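Local structure of D-alanyl transferase DltD (6O93) at residues 74-82 with 112-121. The protein probably transfers D-alanine to lipoteichoic acid in the Gram-positive cell envelope, using a domain related to the SGNH hydrolases. Sequence-based numbering, arbitrary orientation.
Sequences GEAGTQSLT and GVPNDSFGAH. With PO4 (phosphate ion), chain E; PO4 (phosphate ion), chain F.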
loop_
_atom_site.group_PDB
_atom_site.type_symbol
_atom_site.label_atom_id
_atom_site.label_comp_id
_atom_site.label_asym_id
_atom_site.label_seq_id
_atom_site.Cartn_x
_atom_site.Cartn_y
_atom_site.Cartn_z
ATOM N N GLY A 74 -3.332 1.022 -4.615
ATOM C CA GLY A 74 -3.827 0.046 -3.664
ATOM C C GLY A 74 -5.307 0.238 -3.423
ATOM O O GLY A 74 -5.919 1.215 -3.855
ATOM N N GLU A 75 -5.877 -0.732 -2.727
ATOM C CA GLU A 75 -7.266 -0.684 -2.282
ATOM C C GLU A 75 -7.433 -1.780 -1.234
ATOM O O GLU A 75 -6.453 -2.399 -0.801
ATOM C CB GLU A 75 -8.238 -0.851 -3.452
ATOM C CG GLU A 75 -8.109 -2.170 -4.197
ATOM C CD GLU A 75 -9.248 -2.396 -5.177
ATOM O OE1 GLU A 75 -9.408 -3.539 -5.660
ATOM O OE2 GLU A 75 -9.989 -1.427 -5.459
ATOM N N ALA A 76 -8.676 -2.018 -0.821
ATOM C CA ALA A 76 -8.960 -3.113 0.096
ATOM C C ALA A 76 -8.471 -4.425 -0.500
ATOM O O ALA A 76 -8.858 -4.793 -1.613
ATOM C CB ALA A 76 -10.459 -3.187 0.386
ATOM N N GLY A 77 -7.613 -5.124 0.239
ATOM C CA GLY A 77 -7.129 -6.424 -0.169
ATOM C C GLY A 77 -5.766 -6.446 -0.831
ATOM O O GLY A 77 -5.294 -7.533 -1.188
ATOM N N THR A 78 -5.117 -5.294 -1.012
ATOM C CA THR A 78 -3.790 -5.235 -1.629
ATOM C C THR A 78 -2.751 -5.135 -0.516
ATOM O O THR A 78 -2.569 -4.073 0.086
ATOM C CB THR A 78 -3.681 -4.060 -2.599
ATOM O OG1 THR A 78 -3.936 -2.830 -1.912
ATOM C CG2 THR A 78 -4.677 -4.210 -3.745
ATOM N N GLN A 79 -2.060 -6.246 -0.249
ATOM C CA GLN A 79 -1.041 -6.305 0.787
ATOM C C GLN A 79 0.349 -6.397 0.143
ATOM O O GLN A 79 0.516 -6.106 -1.052
ATOM C CB GLN A 79 -1.354 -7.471 1.733
ATOM C CG GLN A 79 -2.738 -7.370 2.370
ATOM C CD GLN A 79 -2.932 -8.311 3.548
ATOM O OE1 GLN A 79 -2.010 -9.017 3.962
ATOM N NE2 GLN A 79 -4.141 -8.325 4.096
ATOM N N SER A 80 1.346 -6.800 0.937
ATOM C CA SER A 80 2.736 -6.623 0.528
ATOM C C SER A 80 3.077 -7.456 -0.702
ATOM O O SER A 80 3.825 -7.002 -1.574
ATOM C CB SER A 80 3.672 -6.975 1.682
ATOM O OG SER A 80 3.584 -6.011 2.715
ATOM N N LEU A 81 2.552 -8.678 -0.786
ATOM C CA LEU A 81 2.898 -9.547 -1.908
ATOM C C LEU A 81 2.419 -8.947 -3.224
ATOM O O LEU A 81 3.167 -8.895 -4.207
ATOM C CB LEU A 81 2.306 -10.939 -1.696
ATOM C CG LEU A 81 2.784 -12.027 -2.660
ATOM C CD1 LEU A 81 4.289 -12.228 -2.554
ATOM C CD2 LEU A 81 2.057 -13.325 -2.384
ATOM N N THR A 82 1.169 -8.482 -3.258
ATOM C CA THR A 82 0.665 -7.775 -4.431
ATOM C C THR A 82 1.536 -6.568 -4.755
ATOM O O THR A 82 1.910 -6.346 -5.912
ATOM C CB THR A 82 -0.781 -7.335 -4.196
ATOM O OG1 THR A 82 -1.627 -8.484 -4.085
ATOM C CG2 THR A 82 -1.269 -6.453 -5.338
ATOM N N GLY A 112 -1.847 -14.686 6.960
ATOM C CA GLY A 112 -1.395 -13.799 5.909
ATOM C C GLY A 112 -2.540 -13.323 5.031
ATOM O O GLY A 112 -3.721 -13.406 5.384
ATOM N N VAL A 113 -2.170 -12.818 3.858
ATOM C CA VAL A 113 -3.172 -12.253 2.950
ATOM C C VAL A 113 -4.141 -13.352 2.525
ATOM O O VAL A 113 -3.698 -14.443 2.117
ATOM C CB VAL A 113 -2.494 -11.609 1.726
ATOM C CG1 VAL A 113 -1.714 -12.642 0.921
ATOM C CG2 VAL A 113 -3.531 -10.915 0.854
ATOM N N PRO A 114 -5.455 -13.138 2.609
ATOM C CA PRO A 114 -6.398 -14.187 2.196
ATOM C C PRO A 114 -6.265 -14.527 0.718
ATOM O O PRO A 114 -5.833 -13.708 -0.096
ATOM C CB PRO A 114 -7.769 -13.573 2.506
ATOM C CG PRO A 114 -7.498 -12.533 3.546
ATOM C CD PRO A 114 -6.141 -11.993 3.233
ATOM N N ASN A 115 -6.652 -15.760 0.375
ATOM C CA ASN A 115 -6.590 -16.205 -1.017
ATOM C C ASN A 115 -7.343 -15.253 -1.939
ATOM O O ASN A 115 -6.828 -14.845 -2.986
ATOM C CB ASN A 115 -7.158 -17.620 -1.148
ATOM C CG ASN A 115 -6.247 -18.679 -0.561
ATOM O OD1 ASN A 115 -5.052 -18.457 -0.376
ATOM N ND2 ASN A 115 -6.810 -19.848 -0.277
ATOM N N ASP A 116 -8.573 -14.890 -1.564
ATOM C CA ASP A 116 -9.410 -14.076 -2.439
ATOM C C ASP A 116 -8.902 -12.645 -2.542
ATOM O O ASP A 116 -9.152 -11.976 -3.551
ATOM C CB ASP A 116 -10.855 -14.080 -1.941
ATOM C CG ASP A 116 -11.471 -15.465 -1.944
ATOM O OD1 ASP A 116 -10.951 -16.345 -2.662
ATOM O OD2 ASP A 116 -12.479 -15.667 -1.234
ATOM N N SER A 117 -8.208 -12.151 -1.515
ATOM C CA SER A 117 -7.657 -10.802 -1.588
ATOM C C SER A 117 -6.493 -10.747 -2.566
ATOM O O SER A 117 -6.410 -9.839 -3.401
ATOM C CB SER A 117 -7.223 -10.332 -0.201
ATOM O OG SER A 117 -8.352 -10.080 0.615
ATOM N N PHE A 118 -5.577 -11.714 -2.479
ATOM C CA PHE A 118 -4.507 -11.788 -3.465
ATOM C C PHE A 118 -5.067 -12.077 -4.852
ATOM O O PHE A 118 -4.653 -11.456 -5.836
ATOM C CB PHE A 118 -3.491 -12.857 -3.071
ATOM C CG PHE A 118 -2.393 -13.030 -4.075
ATOM C CD1 PHE A 118 -1.240 -12.271 -3.992
ATOM C CD2 PHE A 118 -2.524 -13.935 -5.117
ATOM C CE1 PHE A 118 -0.230 -12.416 -4.929
ATOM C CE2 PHE A 118 -1.522 -14.086 -6.052
ATOM C CZ PHE A 118 -0.372 -13.325 -5.957
ATOM N N GLY A 119 -6.012 -13.015 -4.945
ATOM C CA GLY A 119 -6.551 -13.385 -6.243
ATOM C C GLY A 119 -7.283 -12.245 -6.925
ATOM O O GLY A 119 -7.220 -12.100 -8.150
ATOM N N ALA A 120 -7.987 -11.419 -6.146
ATOM C CA ALA A 120 -8.729 -10.308 -6.729
ATOM C C ALA A 120 -7.812 -9.273 -7.364
ATOM O O ALA A 120 -8.250 -8.545 -8.258
ATOM C CB ALA A 120 -9.604 -9.637 -5.668
ATOM N N HIS A 121 -6.553 -9.200 -6.934
ATOM C CA HIS A 121 -5.615 -8.203 -7.438
ATOM C C HIS A 121 -4.438 -8.824 -8.179
ATOM O O HIS A 121 -3.486 -8.110 -8.521
ATOM C CB HIS A 121 -5.115 -7.336 -6.280
ATOM C CG HIS A 121 -6.221 -6.690 -5.510
ATOM N ND1 HIS A 121 -6.709 -7.210 -4.329
ATOM C CD2 HIS A 121 -6.963 -5.588 -5.771
ATOM C CE1 HIS A 121 -7.690 -6.445 -3.887
ATOM N NE2 HIS A 121 -7.865 -5.454 -4.743
HETATM P P PO4 E . -11.199 -19.463 -0.732
HETATM O O1 PO4 E . -9.898 -19.715 -1.459
HETATM O O2 PO4 E . -10.934 -18.659 0.519
HETATM O O3 PO4 E . -11.827 -20.784 -0.361
HETATM O O4 PO4 E . -12.133 -18.690 -1.633
HETATM P P PO4 F . -7.259 -3.584 3.921
HETATM O O1 PO4 F . -6.462 -4.437 2.963
HETATM O O2 PO4 F . -6.604 -3.615 5.283
HETATM O O3 PO4 F . -8.668 -4.119 4.027
HETATM O O4 PO4 F . -7.306 -2.162 3.419
HETATM O O HOH W 1 -2.233 -9.687 -6.234
#
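The type II beta turn E75-T78, which follows strand 69-73 in this SGNH-like fold, is met by the imidazole of H121. The ring lies against the turn: H121 NE2 donates to E75 OE1 in a short but bent bond (2.6 Å, N-H...O 140°), nearly in the ring plane and onto the anti lone pair, with carboxylate and ring 82° apart. E75 gets there with CG between its backbone N and carbonyl carbon (chi1 61°) and the chain extended beyond. T78 CG2 sits over the middle of one ring face, a CH-pi contact 3.4 Å from the H121 centroid; A120 CB lies off-centre on the opposite face. H121 ND1 donates to S117 O (2.8 Å), so both ring nitrogens are held and the ring's rotation is fixed. G77 packs its bare CA 3.9 Å from S117 OG, while its N donates to O1 of a phosphate ion, probably from the crystallisation liquor (3.0 Å), which also bonds S47, of a possible Ser-His-Asp triad. Farther along, L81 CD2 meets F118 CE1 at 3.5 Å, and a water joins T82 OG1 to F118 O. F118, on helix 115-121, stacks on F151 and touches L148 of helix 139-148, while S80 at the start of helix 80-90 bonds E272 of helix 272-285.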